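Local coordinates for putative uncharacterized protein (Burkholderia ambifaria, PDB 3W21) that is probably an iron(II)- and 2-oxoglutarate-dependent dioxygenase of the prolyl 4-hydroxylase type, seen here with zinc and 2-oxoglutarate bound, at residues Q185-D190 / C251-R256. Numbering follows the deposited sequence.
Sequences QGADND and CTSTRR. With AKG (2-oxoglutaric acid), chain D.
Gln185 and Arg256 form an antiparallel hydrogen-bonded pair: Arg256 N gives its hydrogen to Gln185 O at 2.7 Å, and Gln185 N returns a longer, nearly straight bond to Arg256 O at 3.2 Å. Gln185 O also receives a CA-H...O contact from Arg255 CA. Past this pair the backbones stop bonding to each other and hydroxyls take over. Thr252 OG1, held between its backbone N and carbonyl carbon (chi1 60°), accepts from Asn189 N at 2.7 Å. Ser253 OG likewise accepts from Asp188 N, although its exact place is less sure. The loop turns back on itself here, with Asp190 N bonded to Ala187 O.

Between these two zones Ala187 provides the packing: its CB lies 3.2 Å from Ser253 O and meets Cys251 CB at 3.9 Å. In the hydroxyl zone Thr252 CG2 packs against Asn189 CG. At the strand pair, the Gln185 amide and Arg256 guanidinium planes stand 86° apart, and Trp52 adds a cation-pi contact to Arg256.

Arg255 uses its aliphatic CG against Gln185 O, 3.2 Å away, then bends at chi3 (82°) and carries its guanidinium off to 2-oxoglutarate. There NH1 makes a weak hydrogen bond to AKG O3, and NH2 approaches the same oxygen very closely, though its place is less sure. Tyr143, Thr257 and Arg141 also hydrogen-bond the cosubstrate. An arginine on a core strand binding the distal carboxylate of the cosubstrate is characteristic of the double-stranded beta-helix of 2-oxoglutarate dioxygenases.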
loop_
_atom_site.group_PDB
_atom_site.type_symbol
_atom_site.label_atom_id
_atom_site.label_comp_id
_atom_site.label_asym_id
_atom_site.label_seq_id
_atom_site.Cartn_x
_atom_site.Cartn_y
_atom_site.Cartn_z
ATOM N N GLN A 185 -2.757 22.995 21.298
ATOM C CA GLN A 185 -2.283 23.237 22.657
ATOM C C GLN A 185 -0.758 23.432 22.640
ATOM O O GLN A 185 -0.003 22.632 22.022
ATOM C CB GLN A 185 -2.708 22.069 23.596
ATOM C CG GLN A 185 -2.053 22.085 24.993
ATOM C CD GLN A 185 -2.398 20.904 25.915
ATOM O OE1 GLN A 185 -2.590 21.114 27.104
ATOM N NE2 GLN A 185 -2.436 19.677 25.391
ATOM N N GLY A 186 -0.320 24.506 23.294
ATOM C CA GLY A 186 1.073 24.954 23.283
ATOM C C GLY A 186 1.726 24.514 24.580
ATOM O O GLY A 186 1.019 24.345 25.581
ATOM N N ALA A 187 3.049 24.282 24.576
ATOM C CA ALA A 187 3.752 23.904 25.834
ATOM C C ALA A 187 3.837 25.113 26.759
ATOM O O ALA A 187 3.751 26.266 26.305
ATOM C CB ALA A 187 5.141 23.351 25.548
ATOM N N ASP A 188 4.005 24.862 28.058
ATOM C CA ASP A 188 4.205 25.952 29.050
ATOM C C ASP A 188 5.369 26.877 28.654
ATOM O O ASP A 188 5.283 28.115 28.767
ATOM C CB ASP A 188 4.465 25.357 30.445
ATOM C CG ASP A 188 3.269 24.597 30.987
ATOM O OD1 ASP A 188 3.473 23.585 31.691
ATOM O OD2 ASP A 188 2.130 25.023 30.713
ATOM N N ASN A 189 6.452 26.193 28.266
ATOM C CA ASN A 189 7.612 26.616 27.479
ATOM C C ASN A 189 7.400 27.602 26.333
ATOM O O ASN A 189 8.348 28.277 25.909
ATOM C CB ASN A 189 8.109 25.335 26.792
ATOM C CG ASN A 189 9.569 25.371 26.484
ATOM O OD1 ASN A 189 10.039 24.640 25.628
ATOM N ND2 ASN A 189 10.303 26.222 27.183
ATOM N N ASP A 190 6.181 27.612 25.789
ATOM C CA ASP A 190 5.863 28.288 24.546
ATOM C C ASP A 190 6.772 27.795 23.388
ATOM O O ASP A 190 7.106 28.560 22.466
ATOM C CB ASP A 190 5.913 29.814 24.726
ATOM C CG ASP A 190 4.769 30.518 24.023
ATOM O OD1 ASP A 190 4.222 31.478 24.611
ATOM O OD2 ASP A 190 4.402 30.105 22.895
ATOM N N CYS A 251 9.904 20.994 24.122
ATOM C CA CYS A 251 8.667 21.324 24.870
ATOM C C CYS A 251 8.839 21.049 26.370
ATOM O O CYS A 251 9.429 20.018 26.725
ATOM C CB CYS A 251 7.490 20.485 24.333
ATOM S SG CYS A 251 7.132 20.863 22.587
ATOM N N THR A 252 8.350 21.956 27.237
ATOM C CA THR A 252 8.299 21.682 28.694
ATOM C C THR A 252 7.043 20.901 29.102
ATOM O O THR A 252 7.136 19.970 29.893
ATOM C CB THR A 252 8.472 22.925 29.597
ATOM O OG1 THR A 252 7.446 23.885 29.328
ATOM C CG2 THR A 252 9.846 23.552 29.415
ATOM N N SER A 253 5.881 21.264 28.559
ATOM C CA SER A 253 4.663 20.452 28.737
ATOM C C SER A 253 4.075 19.957 27.392
ATOM O O SER A 253 4.613 20.248 26.302
ATOM C CB SER A 253 3.621 21.232 29.533
ATOM O OG SER A 253 3.417 22.518 28.985
ATOM N N THR A 254 2.968 19.216 27.464
ATOM C CA THR A 254 2.367 18.655 26.261
ATOM C C THR A 254 1.954 19.727 25.271
ATOM O O THR A 254 1.316 20.693 25.663
ATOM C CB THR A 254 1.107 17.804 26.515
ATOM O OG1 THR A 254 1.290 17.003 27.675
ATOM C CG2 THR A 254 0.883 16.872 25.297
ATOM N N ARG A 255 2.293 19.479 23.997
ATOM C CA ARG A 255 1.975 20.363 22.861
ATOM C C ARG A 255 1.202 19.512 21.860
ATOM O O ARG A 255 1.568 18.349 21.606
ATOM C CB ARG A 255 3.264 20.933 22.226
ATOM C CG ARG A 255 3.021 21.978 21.115
ATOM C CD ARG A 255 4.267 22.506 20.397
ATOM N NE ARG A 255 4.728 21.598 19.349
ATOM C CZ ARG A 255 4.904 21.898 18.058
ATOM N NH1 ARG A 255 4.712 23.136 17.578
ATOM N NH2 ARG A 255 5.322 20.935 17.238
ATOM N N ARG A 256 0.107 20.063 21.334
ATOM C CA ARG A 256 -0.716 19.335 20.372
ATOM C C ARG A 256 -0.878 20.158 19.073
ATOM O O ARG A 256 -1.145 21.362 19.123
ATOM C CB ARG A 256 -2.090 18.993 20.989
ATOM C CG ARG A 256 -2.017 17.895 22.032
ATOM C CD ARG A 256 -3.403 17.450 22.446
ATOM N NE ARG A 256 -4.160 18.531 23.062
ATOM C CZ ARG A 256 -5.470 18.672 22.901
ATOM N NH1 ARG A 256 -6.132 17.807 22.144
ATOM N NH2 ARG A 256 -6.107 19.674 23.487
HETATM C C1 AKG D . 6.238 19.882 9.937
HETATM O O1 AKG D . 6.912 19.332 9.026
HETATM O O2 AKG D . 5.114 20.418 9.725
HETATM C C2 AKG D . 6.842 19.900 11.286
HETATM O O5 AKG D . 8.056 20.015 11.433
HETATM C C3 AKG D . 5.971 19.756 12.509
HETATM C C4 AKG D . 5.209 21.053 12.786
HETATM C C5 AKG D . 4.388 20.843 14.040
HETATM O O3 AKG D . 4.652 21.605 14.993
HETATM O O4 AKG D . 3.506 19.931 14.101
#